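Local atomic coordinates of gingipain R2 Pro-Domain (PDB entry 4IEF), a protein that is the N-terminal propeptide of an arginine-specific cysteine protease and probably keeps the enzyme inactive and assists its folding until it is removed. Residues Ser26-Arg31 with Val149-Leu154; Ser136-Phe139 with Val144-Gln147; Asp125-Gly130 with Thr162-Thr167. All coordinates share one frame; numbering follows the deposited sequence.

In the fold
The chain enters contact 1 early, with strand 25-31, then runs through strand 79-93 and a long loop to residues 125-130 of contact 3. The hairpin of contact 2 follows, closing the shortest loop with four residues between 136-139 and 144-147. Strand 144-157 continues to 149-154, where contact 1 closes around 117 residues; residues 162-167 then complete contact 3. Contact 2 nests inside both larger loops, whereas contacts 1 and 3 cross. All three reach one antiparallel sheet. The carbonyl of P153 probably accepts a hydrogen bond from the backbone N of Y166, linking contacts 1 and 3, and N150 ND2 probably bonds S136 OG, linking contacts 1 and 2.

Contact 1: Ser26-Arg31 with Val149-Leu154; sequences SKVQFR and VNFAPL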
loop_
_atom_site.group_PDB
_atom_site.type_symbol
_atom_site.label_atom_id
_atom_site.label_comp_id
_atom_site.label_asym_id
_atom_site.label_seq_id
_atom_site.Cartn_x
_atom_site.Cartn_y
_atom_site.Cartn_z
ATOM N N SER A 26 -24.446 -12.748 3.521
ATOM C CA SER A 26 -23.262 -13.578 3.764
ATOM C C SER A 26 -23.280 -14.255 5.127
ATOM O O SER A 26 -23.636 -13.638 6.131
ATOM C CB SER A 26 -21.987 -12.739 3.658
ATOM O OG SER A 26 -21.679 -12.366 2.325
ATOM N N LYS A 27 -22.831 -15.513 5.159
ATOM C CA LYS A 27 -22.724 -16.313 6.380
ATOM C C LYS A 27 -21.244 -16.587 6.624
ATOM O O LYS A 27 -20.600 -17.266 5.817
ATOM C CB LYS A 27 -23.542 -17.608 6.264
ATOM C CG LYS A 27 -24.162 -18.071 7.572
ATOM C CD LYS A 27 -25.082 -19.265 7.341
ATOM C CE LYS A 27 -25.339 -20.040 8.606
ATOM N NZ LYS A 27 -26.074 -21.300 8.328
ATOM N N VAL A 28 -20.684 -15.981 7.685
ATOM C CA VAL A 28 -19.258 -16.090 7.994
ATOM C C VAL A 28 -19.073 -16.845 9.316
ATOM O O VAL A 28 -19.708 -16.523 10.326
ATOM C CB VAL A 28 -18.537 -14.705 8.006
ATOM C CG1 VAL A 28 -17.029 -14.858 8.217
ATOM C CG2 VAL A 28 -18.814 -13.914 6.726
ATOM N N GLN A 29 -18.191 -17.851 9.290
ATOM C CA GLN A 29 -17.845 -18.654 10.447
ATOM C C GLN A 29 -16.469 -18.266 10.976
ATOM O O GLN A 29 -15.495 -18.193 10.225
ATOM C CB GLN A 29 -17.883 -20.156 10.097
ATOM C CG GLN A 29 -17.199 -21.066 11.129
ATOM C CD GLN A 29 -17.279 -22.524 10.770
ATOM O OE1 GLN A 29 -18.346 -23.133 10.792
ATOM N NE2 GLN A 29 -16.139 -23.118 10.444
ATOM N N PHE A 30 -16.405 -18.026 12.280
ATOM C CA PHE A 30 -15.169 -17.782 13.006
ATOM C C PHE A 30 -14.917 -18.983 13.891
ATOM O O PHE A 30 -15.851 -19.493 14.525
ATOM C CB PHE A 30 -15.226 -16.491 13.851
ATOM C CG PHE A 30 -14.154 -16.425 14.921
ATOM C CD1 PHE A 30 -14.368 -16.982 16.182
ATOM C CD2 PHE A 30 -12.912 -15.856 14.652
ATOM C CE1 PHE A 30 -13.350 -16.993 17.143
ATOM C CE2 PHE A 30 -11.905 -15.833 15.631
ATOM C CZ PHE A 30 -12.131 -16.401 16.865
ATOM N N ARG A 31 -13.658 -19.403 13.976
ATOM C CA ARG A 31 -13.231 -20.451 14.886
ATOM C C ARG A 31 -11.933 -20.004 15.539
ATOM O O ARG A 31 -11.062 -19.447 14.861
ATOM C CB ARG A 31 -13.105 -21.808 14.188
ATOM C CG ARG A 31 -14.424 -22.566 14.114
ATOM C CD ARG A 31 -14.298 -23.838 13.303
ATOM N NE ARG A 31 -15.520 -24.636 13.371
ATOM C CZ ARG A 31 -15.752 -25.724 12.643
ATOM N NH1 ARG A 31 -14.852 -26.148 11.764
ATOM N NH2 ARG A 31 -16.890 -26.389 12.779
ATOM N N VAL A 149 -17.027 -6.931 9.059
ATOM C CA VAL A 149 -17.660 -7.643 10.168
ATOM C C VAL A 149 -16.550 -7.962 11.206
ATOM O O VAL A 149 -15.467 -8.421 10.836
ATOM C CB VAL A 149 -18.500 -8.892 9.738
ATOM C CG1 VAL A 149 -17.654 -9.976 9.066
ATOM C CG2 VAL A 149 -19.291 -9.463 10.916
ATOM N N ASN A 150 -16.807 -7.661 12.486
ATOM C CA ASN A 150 -15.852 -7.906 13.571
ATOM C C ASN A 150 -16.358 -8.967 14.542
ATOM O O ASN A 150 -17.478 -8.869 15.054
ATOM C CB ASN A 150 -15.555 -6.612 14.344
ATOM C CG ASN A 150 -15.391 -5.416 13.446
ATOM O OD1 ASN A 150 -14.469 -5.356 12.628
ATOM N ND2 ASN A 150 -16.336 -4.487 13.510
ATOM N N PHE A 151 -15.516 -9.967 14.803
ATOM C CA PHE A 151 -15.791 -11.008 15.788
ATOM C C PHE A 151 -15.058 -10.665 17.060
ATOM O O PHE A 151 -13.864 -10.380 16.992
ATOM C CB PHE A 151 -15.334 -12.385 15.282
ATOM C CG PHE A 151 -16.041 -12.902 14.057
ATOM C CD1 PHE A 151 -15.492 -12.724 12.792
ATOM C CD2 PHE A 151 -17.244 -13.594 14.169
ATOM C CE1 PHE A 151 -16.134 -13.233 11.657
ATOM C CE2 PHE A 151 -17.883 -14.101 13.039
ATOM C CZ PHE A 151 -17.323 -13.917 11.791
ATOM N N ALA A 152 -15.753 -10.651 18.205
ATOM C CA ALA A 152 -15.146 -10.401 19.515
ATOM C C ALA A 152 -15.299 -11.702 20.335
ATOM O O ALA A 152 -16.276 -11.864 21.072
ATOM C CB ALA A 152 -15.794 -9.197 20.195
ATOM N N PRO A 153 -14.386 -12.688 20.136
ATOM C CA PRO A 153 -14.554 -13.992 20.798
ATOM C C PRO A 153 -14.036 -14.060 22.235
ATOM O O PRO A 153 -14.068 -15.136 22.843
ATOM C CB PRO A 153 -13.752 -14.929 19.899
ATOM C CG PRO A 153 -12.646 -14.079 19.384
ATOM C CD PRO A 153 -13.188 -12.687 19.264
ATOM N N LEU A 154 -13.550 -12.934 22.770
ATOM C CA LEU A 154 -13.048 -12.884 24.133
ATOM C C LEU A 154 -13.855 -11.845 24.919
ATOM O O LEU A 154 -13.758 -10.642 24.664
ATOM C CB LEU A 154 -11.530 -12.603 24.161
ATOM C CG LEU A 154 -10.628 -13.643 23.467
ATOM C CD1 LEU A 154 -9.226 -13.135 23.331
ATOM C CD2 LEU A 154 -10.624 -14.982 24.210
#
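V28 and F30 pack against F151 and P153 in a buried, wholly apolar contact between strand 25-31 and strand 144-157, two strands that both pair with strand 162-176 in the curled antiparallel sheet. The backbones stay apart, with the CA atoms of F30 and F151 7.3 Å from each other, and the side chains fill the interval. The methylene of F30 rests on the F151 ring: its CB sits 3.5 Å from the ring centroid, only 11° off the ring normal, as a CH-pi contact over the middle of one face. CG of F30 lies anti to the backbone N (chi1 163°), which carries the F30 ring past F151 and on toward P153. The two aromatic planes are nearly parallel, 27° apart, but slid so far that they barely overlap, with centroids separated by 5.5 Å. Beyond F151, the far end of the F30 ring meets the pyrrolidine, CZ lying 3.5 Å from CG of P153. V28 approaches F151 differently, at the ring edge and near its plane, where CG1 comes to 3.7 Å from CZ. F151 also rests on I169 and V171 of strand 162-176, while L73 and L69 of strand 69-74 pack on V28 and F30 respectively. The polar side chains of R31 and N150 find partners outside this interface: R31 forms a salt bridge with E168, and N150 bonds to S70, T134 and S136. With dispersion and CH-pi contacts alone joining the two segments, their association should depend on close fit and the exclusion of water rather than on directional bonds.

Contact 2: Ser136-Phe139 with Val144-Gln147; sequences SDPF and VRGQ
F139 and G146 form an antiparallel hydrogen-bonded pair in the hairpin of strands 133-141 and 144-157, each residue giving its N-H to the other's carbonyl. The bond from F139 N to G146 O is 2.8 Å long and almost straight, with 173° at the hydrogen; its counterpart, G146 N to F139 O, measures 2.7 Å. Both donors are tilted about 25° from the carbonyl planes. Each carbonyl also receives a CA-H contact, G146 O from P138 and F139 O from R145. Near S136 a side chain adds to the backbone pairing, which resumes between S136 and V148. Q147 extends its carboxamide, with CG anti to the backbone N, and NE2 donates to S136 O over 2.8 Å, nearly along the C=O axis and close to the plane of its own amide. The Q147 side chain runs alongside P138, pointing the same way. S136 OG bonds N150 ND2 and a basic side chain of the neighbouring protein chain.

The F139 ring folds back over its partner strand because CG stands between the backbone N and the carbonyl carbon (chi1 63°). G146 has no side chain to obstruct it, and CA of G146 lies 3.9 Å from the F139 ring centroid, over the face. On P138, CB lies over one face of the R145 guanidinium, 3.5 Å from NH2. That guanidinium is held by carbonyls: NH1 donates to S76 and R79, NE to N182 and NH2 to Q181, while N182 ND2 reaches P138 O. F139 also stacks on an aromatic residue of the neighbouring protein chain, with a bound calcium ion about 6 Å from its side chain. On the edge of strand 144-157 away from strand 133-141 runs strand 69-74, and backbone hydrogen bonds join Q147 with L73 and R145 with V75.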
loop_
_atom_site.group_PDB
_atom_site.type_symbol
_atom_site.label_atom_id
_atom_site.label_comp_id
_atom_site.label_asym_id
_atom_site.label_seq_id
_atom_site.Cartn_x
_atom_site.Cartn_y
_atom_site.Cartn_z
ATOM N N SER A 136 -18.421 -2.521 11.095
ATOM C CA SER A 136 -17.748 -1.231 11.012
ATOM C C SER A 136 -18.517 -0.364 9.997
ATOM O O SER A 136 -19.412 -0.879 9.329
ATOM C CB SER A 136 -16.279 -1.405 10.634
ATOM O OG SER A 136 -15.539 -1.920 11.730
ATOM N N ASP A 137 -18.207 0.943 9.905
ATOM C CA ASP A 137 -18.886 1.870 8.995
ATOM C C ASP A 137 -18.745 1.438 7.527
ATOM O O ASP A 137 -17.649 1.053 7.120
ATOM C CB ASP A 137 -18.346 3.299 9.178
ATOM C CG ASP A 137 -18.759 3.962 10.481
ATOM O OD1 ASP A 137 -19.819 3.594 11.027
ATOM O OD2 ASP A 137 -18.048 4.879 10.927
ATOM N N PRO A 138 -19.839 1.471 6.727
ATOM C CA PRO A 138 -19.730 1.041 5.317
ATOM C C PRO A 138 -18.846 1.959 4.479
ATOM O O PRO A 138 -18.771 3.165 4.729
ATOM C CB PRO A 138 -21.173 1.066 4.812
ATOM C CG PRO A 138 -21.884 1.995 5.737
ATOM C CD PRO A 138 -21.218 1.880 7.068
ATOM N N PHE A 139 -18.165 1.371 3.493
ATOM C CA PHE A 139 -17.255 2.099 2.618
ATOM C C PHE A 139 -17.530 1.769 1.159
ATOM O O PHE A 139 -18.180 0.767 0.865
ATOM C CB PHE A 139 -15.790 1.764 2.979
ATOM C CG PHE A 139 -15.370 0.322 2.797
ATOM C CD1 PHE A 139 -14.824 -0.113 1.597
ATOM C CD2 PHE A 139 -15.464 -0.588 3.849
ATOM C CE1 PHE A 139 -14.412 -1.443 1.438
ATOM C CE2 PHE A 139 -15.053 -1.918 3.687
ATOM C CZ PHE A 139 -14.531 -2.336 2.484
ATOM N N VAL A 144 -17.672 -1.081 -5.720
ATOM C CA VAL A 144 -18.228 -2.033 -4.752
ATOM C C VAL A 144 -18.375 -1.382 -3.363
ATOM O O VAL A 144 -17.421 -0.790 -2.848
ATOM C CB VAL A 144 -17.399 -3.354 -4.673
ATOM C CG1 VAL A 144 -18.023 -4.331 -3.676
ATOM C CG2 VAL A 144 -17.272 -4.021 -6.042
ATOM N N ARG A 145 -19.582 -1.503 -2.768
ATOM C CA ARG A 145 -19.869 -1.032 -1.415
ATOM C C ARG A 145 -19.491 -2.167 -0.476
ATOM O O ARG A 145 -19.958 -3.293 -0.649
ATOM C CB ARG A 145 -21.343 -0.589 -1.240
ATOM C CG ARG A 145 -21.618 0.124 0.097
ATOM C CD ARG A 145 -22.975 0.790 0.123
ATOM N NE ARG A 145 -23.336 1.319 1.444
ATOM C CZ ARG A 145 -24.121 0.698 2.323
ATOM N NH1 ARG A 145 -24.606 -0.508 2.055
ATOM N NH2 ARG A 145 -24.413 1.272 3.480
ATOM N N GLY A 146 -18.593 -1.880 0.452
ATOM C CA GLY A 146 -18.103 -2.864 1.406
ATOM C C GLY A 146 -18.401 -2.518 2.847
ATOM O O GLY A 146 -18.712 -1.363 3.174
ATOM N N GLN A 147 -18.308 -3.530 3.714
ATOM C CA GLN A 147 -18.499 -3.391 5.154
ATOM C C GLN A 147 -17.706 -4.481 5.881
ATOM O O GLN A 147 -17.687 -5.636 5.444
ATOM C CB GLN A 147 -19.986 -3.414 5.545
ATOM C CG GLN A 147 -20.235 -2.694 6.870
ATOM C CD GLN A 147 -21.668 -2.314 7.133
ATOM O OE1 GLN A 147 -22.571 -2.591 6.349
ATOM N NE2 GLN A 147 -21.906 -1.657 8.258
#

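Contact 3: Asp125-Gly130 with Thr162-Thr167; sequences DKFFPG and TLRIYT
The phenyl ring of F127 and the guanidinium of R164 lie flat on one another, each covering one face of the other. Their centres are 4.0 Å apart and their planes differ by 20°, a stacked cation-pi pair in which R164 CZ stands 27° off the normal of the ring. CE1 of F127 sits over the middle of the guanidinium, and NE of R164 comes within 3.5 Å of CZ of the ring. The aliphatic part of the arginine shares the same face: CD makes a CH-pi contact 4.1 Å from the F127 ring centroid. This long overlap follows from an extended R164 chain, straight from CG to NE, which passes at about a right angle to the direction in which F127 reaches out.

T162, two residues earlier on the strand, comes in obliquely at the CE2 and CZ side of the ring, next to CD and NE of R164. Its carbonyl oxygen approaches CE2 of F127 at 3.4 Å, and its methyl CG2 lies 4.1 Å from CZ. These contacts give no directional bond across the two segments, but the positive charge of R164 is not left to the ring alone: its NE forms a salt bridge with E92, which probably helps to fix the rotation of the guanidinium over the phenyl face.

Strand 162-176 thus receives the loop 125-130 on its R164 side while sitting between strand 79-93, bonded through L163 to K93 and I165 to I91, and strand 144-157, bonded through R164 to Q155. The loop is also tied to that last strand by a backbone hydrogen bond between F128 and Y156 and by D125 OD1 to N157.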
loop_
_atom_site.group_PDB
_atom_site.type_symbol
_atom_site.label_atom_id
_atom_site.label_comp_id
_atom_site.label_asym_id
_atom_site.label_seq_id
_atom_site.Cartn_x
_atom_site.Cartn_y
_atom_site.Cartn_z
ATOM N N ASP A 125 -19.315 -4.612 36.987
ATOM C CA ASP A 125 -19.728 -6.015 36.985
ATOM C C ASP A 125 -20.590 -6.327 35.744
ATOM O O ASP A 125 -21.820 -6.394 35.822
ATOM C CB ASP A 125 -20.464 -6.367 38.293
ATOM C CG ASP A 125 -20.770 -7.845 38.516
ATOM O OD1 ASP A 125 -20.209 -8.695 37.779
ATOM O OD2 ASP A 125 -21.537 -8.154 39.451
ATOM N N LYS A 126 -19.906 -6.494 34.591
ATOM C CA LYS A 126 -20.486 -6.824 33.284
ATOM C C LYS A 126 -19.393 -7.368 32.350
ATOM O O LYS A 126 -18.203 -7.167 32.618
ATOM C CB LYS A 126 -21.200 -5.609 32.647
ATOM C CG LYS A 126 -20.286 -4.482 32.172
ATOM C CD LYS A 126 -21.015 -3.564 31.204
ATOM C CE LYS A 126 -20.070 -2.857 30.270
ATOM N NZ LYS A 126 -20.798 -2.018 29.284
ATOM N N PHE A 127 -19.798 -8.031 31.243
ATOM C CA PHE A 127 -18.852 -8.572 30.270
ATOM C C PHE A 127 -18.516 -7.541 29.212
ATOM O O PHE A 127 -19.411 -6.950 28.601
ATOM C CB PHE A 127 -19.372 -9.864 29.630
ATOM C CG PHE A 127 -19.140 -11.068 30.510
ATOM C CD1 PHE A 127 -20.094 -11.463 31.442
ATOM C CD2 PHE A 127 -17.957 -11.792 30.426
ATOM C CE1 PHE A 127 -19.873 -12.571 32.264
ATOM C CE2 PHE A 127 -17.735 -12.894 31.250
ATOM C CZ PHE A 127 -18.696 -13.280 32.161
ATOM N N PHE A 128 -17.208 -7.308 29.029
ATOM C CA PHE A 128 -16.650 -6.386 28.046
ATOM C C PHE A 128 -16.162 -7.171 26.818
ATOM O O PHE A 128 -15.652 -8.277 27.004
ATOM C CB PHE A 128 -15.492 -5.578 28.659
ATOM C CG PHE A 128 -15.917 -4.527 29.660
ATOM C CD1 PHE A 128 -16.062 -3.199 29.279
ATOM C CD2 PHE A 128 -16.149 -4.861 30.991
ATOM C CE1 PHE A 128 -16.440 -2.221 30.207
ATOM C CE2 PHE A 128 -16.531 -3.884 31.918
ATOM C CZ PHE A 128 -16.665 -2.569 31.522
ATOM N N PRO A 129 -16.302 -6.661 25.565
ATOM C CA PRO A 129 -16.895 -5.370 25.159
ATOM C C PRO A 129 -18.431 -5.356 25.231
ATOM O O PRO A 129 -19.029 -4.279 25.271
ATOM C CB PRO A 129 -16.392 -5.203 23.718
ATOM C CG PRO A 129 -16.252 -6.617 23.204
ATOM C CD PRO A 129 -15.810 -7.427 24.397
ATOM N N GLY A 130 -19.045 -6.538 25.268
ATOM C CA GLY A 130 -20.494 -6.707 25.345
ATOM C C GLY A 130 -21.067 -7.501 24.192
ATOM O O GLY A 130 -21.787 -8.476 24.410
ATOM N N THR A 162 -13.916 -13.561 35.242
ATOM C CA THR A 162 -14.344 -14.640 34.364
ATOM C C THR A 162 -14.145 -14.237 32.901
ATOM O O THR A 162 -14.611 -13.180 32.452
ATOM C CB THR A 162 -15.796 -15.045 34.675
ATOM O OG1 THR A 162 -15.883 -15.436 36.053
ATOM C CG2 THR A 162 -16.286 -16.186 33.799
ATOM N N LEU A 163 -13.437 -15.104 32.168
ATOM C CA LEU A 163 -13.198 -14.930 30.750
ATOM C C LEU A 163 -13.967 -15.985 29.965
ATOM O O LEU A 163 -13.854 -17.179 30.249
ATOM C CB LEU A 163 -11.695 -14.996 30.421
ATOM C CG LEU A 163 -11.310 -14.862 28.933
ATOM C CD1 LEU A 163 -11.308 -13.398 28.475
ATOM C CD2 LEU A 163 -9.967 -15.492 28.670
ATOM N N ARG A 164 -14.744 -15.531 28.980
ATOM C CA ARG A 164 -15.501 -16.382 28.068
ATOM C C ARG A 164 -14.743 -16.464 26.745
ATOM O O ARG A 164 -14.471 -15.433 26.126
ATOM C CB ARG A 164 -16.929 -15.852 27.872
ATOM C CG ARG A 164 -17.816 -16.088 29.079
ATOM C CD ARG A 164 -19.191 -15.485 28.889
ATOM N NE ARG A 164 -20.039 -15.716 30.059
ATOM C CZ ARG A 164 -21.269 -15.229 30.203
ATOM N NH1 ARG A 164 -21.808 -14.476 29.251
ATOM N NH2 ARG A 164 -21.968 -15.489 31.298
ATOM N N ILE A 165 -14.341 -17.683 26.362
ATOM C CA ILE A 165 -13.600 -17.948 25.131
ATOM C C ILE A 165 -14.559 -18.559 24.116
ATOM O O ILE A 165 -14.949 -19.714 24.265
ATOM C CB ILE A 165 -12.353 -18.852 25.385
ATOM C CG1 ILE A 165 -11.369 -18.194 26.387
ATOM C CG2 ILE A 165 -11.647 -19.208 24.056
ATOM C CD1 ILE A 165 -10.547 -19.167 27.238
ATOM N N TYR A 166 -14.933 -17.785 23.090
ATOM C CA TYR A 166 -15.827 -18.265 22.041
ATOM C C TYR A 166 -15.010 -19.045 21.015
ATOM O O TYR A 166 -14.231 -18.471 20.258
ATOM C CB TYR A 166 -16.628 -17.114 21.408
ATOM C CG TYR A 166 -17.744 -16.610 22.296
ATOM C CD1 TYR A 166 -17.490 -15.715 23.332
ATOM C CD2 TYR A 166 -19.055 -17.039 22.113
ATOM C CE1 TYR A 166 -18.509 -15.269 24.172
ATOM C CE2 TYR A 166 -20.084 -16.593 22.942
ATOM C CZ TYR A 166 -19.806 -15.706 23.971
ATOM O OH TYR A 166 -20.812 -15.269 24.801
ATOM N N THR A 167 -15.146 -20.375 21.053
ATOM C CA THR A 167 -14.414 -21.292 20.176
ATOM C C THR A 167 -14.983 -21.245 18.758
ATOM O O THR A 167 -14.235 -21.474 17.808
ATOM C CB THR A 167 -14.413 -22.711 20.742
ATOM O OG1 THR A 167 -15.759 -23.145 20.933
ATOM C CG2 THR A 167 -13.628 -22.815 22.044
#